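Local atomic coordinates of phycocyanobilin lyase subunit alpha (Nostoc sp. PCC 7120, PDB entry 5N3U), a protein that forms, together with CpcF, a lyase that is probably required for attaching the bilin chromophore to the phycocyanin alpha subunit CpcA. Residues 186-191 and 219-224. Residues are numbered along the deposited sequence; the frame is centred on the assembly and turned at random.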
ATOM      1  N   MET A 186     -32.733  -3.495  -9.389  1.00 20.37           N
ATOM      2  CA  MET A 186     -33.970  -2.992  -9.958  1.00 20.77           C
ATOM      3  C   MET A 186     -33.721  -2.006 -11.109  1.00 21.94           C
ATOM      4  O   MET A 186     -34.414  -2.038 -12.147  1.00 24.39           O
ATOM      5  CB  MET A 186     -34.799  -2.396  -8.846  1.00 22.90           C
ATOM      6  CG  MET A 186     -35.532  -3.426  -7.943  1.00 23.56           C
ATOM      7  SD  MET A 186     -36.605  -4.552  -8.784  1.00 24.11           S
ATOM      8  CE  MET A 186     -37.982  -3.435  -9.339  1.00 28.27           C
ATOM      9  N   TYR A 187     -32.787  -1.111 -10.910  1.00 20.13           N
ATOM     10  CA  TYR A 187     -32.393  -0.227 -12.000  1.00 22.67           C
ATOM     11  C   TYR A 187     -31.890  -0.958 -13.242  1.00 24.84           C
ATOM     12  O   TYR A 187     -32.308  -0.708 -14.394  1.00 23.78           O
ATOM     13  CB  TYR A 187     -31.390   0.772 -11.543  1.00 23.85           C
ATOM     14  CG  TYR A 187     -31.135   1.787 -12.669  1.00 25.27           C
ATOM     15  CD1 TYR A 187     -30.165   1.547 -13.655  1.00 26.88           C
ATOM     16  CD2 TYR A 187     -31.891   2.936 -12.760  1.00 26.75           C
ATOM     17  CE1 TYR A 187     -29.948   2.465 -14.689  1.00 29.36           C
ATOM     18  CE2 TYR A 187     -31.685   3.859 -13.787  1.00 27.81           C
ATOM     19  CZ  TYR A 187     -30.731   3.614 -14.749  1.00 30.79           C
ATOM     20  OH  TYR A 187     -30.508   4.495 -15.782  1.00 34.65           O
ATOM     21  N   GLN A 188     -31.007  -1.936 -13.055  1.00 26.21           N
ATOM     22  CA  GLN A 188     -30.520  -2.649 -14.190  1.00 23.56           C
ATOM     23  C   GLN A 188     -31.548  -3.342 -14.928  1.00 25.51           C
ATOM     24  O   GLN A 188     -31.508  -3.379 -16.136  1.00 26.71           O
ATOM     25  CB  GLN A 188     -29.410  -3.658 -13.815  1.00 28.24           C
ATOM     26  CG  GLN A 188     -28.163  -3.014 -13.391  1.00 28.59           C
ATOM     27  CD  GLN A 188     -27.102  -4.068 -12.962  1.00 34.21           C
ATOM     28  OE1 GLN A 188     -27.270  -4.793 -11.979  1.00 33.78           O
ATOM     29  NE2 GLN A 188     -26.049  -4.109 -13.647  1.00 32.69           N
ATOM     30  N   LEU A 189     -32.517  -3.915 -14.242  1.00 22.61           N
ATOM     31  CA  LEU A 189     -33.516  -4.698 -14.890  1.00 22.34           C
ATOM     32  C   LEU A 189     -34.725  -3.918 -15.408  1.00 27.48           C
ATOM     33  O   LEU A 189     -35.403  -4.433 -16.279  1.00 25.02           O
ATOM     34  CB  LEU A 189     -34.047  -5.781 -13.969  1.00 24.94           C
ATOM     35  CG  LEU A 189     -32.905  -6.742 -13.512  1.00 26.90           C
ATOM     36  CD1 LEU A 189     -33.359  -7.688 -12.407  1.00 27.12           C
ATOM     37  CD2 LEU A 189     -32.433  -7.584 -14.682  1.00 28.44           C
ATOM     38  N   THR A 190     -35.023  -2.779 -14.843  1.00 24.31           N
ATOM     39  CA  THR A 190     -36.121  -1.946 -15.336  1.00 27.34           C
ATOM     40  C   THR A 190     -35.743  -0.584 -15.980  1.00 32.25           C
ATOM     41  O   THR A 190     -36.590   0.065 -16.600  1.00 28.93           O
ATOM     42  CB  THR A 190     -37.072  -1.557 -14.158  1.00 23.79           C
ATOM     43  OG1 THR A 190     -36.458  -0.593 -13.327  1.00 23.30           O
ATOM     44  CG2 THR A 190     -37.534  -2.745 -13.318  1.00 28.88           C
ATOM     45  N   GLN A 191     -34.530  -0.104 -15.734  1.00 28.12           N
ATOM     46  CA  GLN A 191     -34.057   1.197 -16.147  1.00 30.97           C
ATOM     47  C   GLN A 191     -34.866   2.364 -15.579  1.00 32.27           C
ATOM     48  O   GLN A 191     -34.809   3.435 -16.107  1.00 29.75           O
ATOM     49  CB  GLN A 191     -34.003   1.225 -17.681  1.00 37.06           C
ATOM     50  CG  GLN A 191     -32.996   0.222 -18.234  1.00 41.93           C
ATOM     51  CD  GLN A 191     -31.591   0.606 -17.789  1.00 43.44           C
ATOM     52  OE1 GLN A 191     -30.977  -0.016 -16.902  1.00 52.22           O
ATOM     53  NE2 GLN A 191     -31.080   1.626 -18.380  1.00 39.13           N
ATOM     54  N   GLY A 219     -21.612   3.301 -11.128  1.00 30.06           N
ATOM     55  CA  GLY A 219     -20.783   2.911 -12.276  1.00 28.87           C
ATOM     56  C   GLY A 219     -21.256   1.750 -13.096  1.00 29.95           C
ATOM     57  O   GLY A 219     -21.366   1.849 -14.311  1.00 32.03           O
ATOM     58  N   ALA A 220     -21.645   0.678 -12.422  1.00 29.47           N
ATOM     59  CA  ALA A 220     -22.170  -0.527 -13.086  1.00 25.01           C
ATOM     60  C   ALA A 220     -23.429  -0.290 -13.878  1.00 27.96           C
ATOM     61  O   ALA A 220     -23.647  -0.874 -14.915  1.00 31.40           O
ATOM     62  CB  ALA A 220     -22.455  -1.593 -12.034  1.00 31.81           C
ATOM     63  N   ILE A 221     -24.267   0.600 -13.429  1.00 27.30           N
ATOM     64  CA  ILE A 221     -25.493   0.823 -14.139  1.00 31.64           C
ATOM     65  C   ILE A 221     -25.389   1.981 -15.105  1.00 35.25           C
ATOM     66  O   ILE A 221     -26.235   2.120 -15.955  1.00 36.13           O
ATOM     67  CB  ILE A 221     -26.655   0.992 -13.148  1.00 29.71           C
ATOM     68  CG1 ILE A 221     -26.514   2.286 -12.390  1.00 36.44           C
ATOM     69  CG2 ILE A 221     -26.683  -0.224 -12.227  1.00 35.98           C
ATOM     70  CD1 ILE A 221     -27.572   2.572 -11.364  1.00 42.52           C
ATOM     71  N   GLY A 222     -24.382   2.840 -14.930  1.00 37.42           N
ATOM     72  CA  GLY A 222     -24.117   3.939 -15.856  1.00 32.55           C
ATOM     73  C   GLY A 222     -25.130   5.066 -15.744  1.00 35.34           C
ATOM     74  O   GLY A 222     -25.424   5.679 -16.753  1.00 38.68           O
ATOM     75  N   TYR A 223     -25.625   5.363 -14.540  1.00 35.07           N
ATOM     76  CA  TYR A 223     -26.698   6.351 -14.330  1.00 32.93           C
ATOM     77  C   TYR A 223     -26.195   7.778 -14.412  1.00 28.12           C
ATOM     78  O   TYR A 223     -25.708   8.348 -13.425  1.00 29.81           O
ATOM     79  CB  TYR A 223     -27.364   6.126 -12.962  1.00 28.59           C
ATOM     80  CG  TYR A 223     -28.568   7.013 -12.608  1.00 30.80           C
ATOM     81  CD1 TYR A 223     -29.692   7.109 -13.450  1.00 35.99           C
ATOM     82  CD2 TYR A 223     -28.606   7.694 -11.392  1.00 29.63           C
ATOM     83  CE1 TYR A 223     -30.792   7.913 -13.106  1.00 32.50           C
ATOM     84  CE2 TYR A 223     -29.707   8.443 -11.015  1.00 32.64           C
ATOM     85  CZ  TYR A 223     -30.779   8.569 -11.893  1.00 36.52           C
ATOM     86  OH  TYR A 223     -31.814   9.353 -11.494  1.00 31.98           O
ATOM     87  N   LEU A 224     -26.388   8.372 -15.585  1.00 32.33           N
ATOM     88  CA  LEU A 224     -25.808   9.704 -15.918  1.00 31.59           C
ATOM     89  C   LEU A 224     -26.123  10.838 -14.971  1.00 33.25           C
ATOM     90  O   LEU A 224     -25.243  11.592 -14.591  1.00 32.62           O
ATOM     91  CB  LEU A 224     -26.191  10.119 -17.332  1.00 38.26           C
ATOM     92  CG  LEU A 224     -25.561  11.406 -17.888  1.00 43.01           C
ATOM     93  CD1 LEU A 224     -24.051  11.210 -18.082  1.00 43.46           C
ATOM     94  CD2 LEU A 224     -26.196  11.740 -19.234  1.00 44.95           C
TER
HETATM   95  O   HOH W   1     -28.084   4.130 -17.207  1.00 45.14           O
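Tyr187 and Ile221 meet where the C-terminal ends of two helices, 176-190 and 208-221, pack together in the HEAT-repeat solenoid of this all-helical chain. The two helices, separated in sequence by helix 193-203, pack against each other at these ends. The backbones come nearest at Gln188 and Ile221, whose CA atoms are 6.1 Å apart.

The tight part is apolar and centred on the Tyr187 ring. CB of Tyr187 points toward 219-224, and chi1 of -173° sets CG anti to the backbone N. Tyr187 CD1 lies 3.6 Å from Ile221 CB, and Ile221 CD1 also packs on Tyr187 CD1 and CG, the two side chains slanting past each other. Farther out, Tyr187 CE2 comes within 3.8 Å of Tyr223 CD1. These two rings form an oblique pair, their planes at 65°. Ile221 and Tyr223 thus share one side of the Tyr187 ring; on the other face Gln191 CA lies 4.2 Å above the plane, over the ring centre. Beside this, Gln188 CG rests 3.4 Å from Ile221 CG2, and the Gln188 chain, extended beyond CG, crosses Ile221 at about a right angle. Helix 193-203 adds further contacts: Tyr195 touches Tyr187, Leu199 touches Ile221, and Glu197 takes a hydrogen bond with Tyr223 OH.

Toward the amide end of Gln188 and the exposed Ala220 the packing is looser, with Gln188 NE2 staying 4.2 Å from Ala220 O.

The polar link between the helix ends is a water. Gly222 leaves the helix with positive phi, and the turn there presents two carbonyls to this water, which donates to Ile221 O and, weakly, to Gly222 O. On its other side the water lies in the plane of the Tyr187 ring, 2.8 Å from Tyr187 OH.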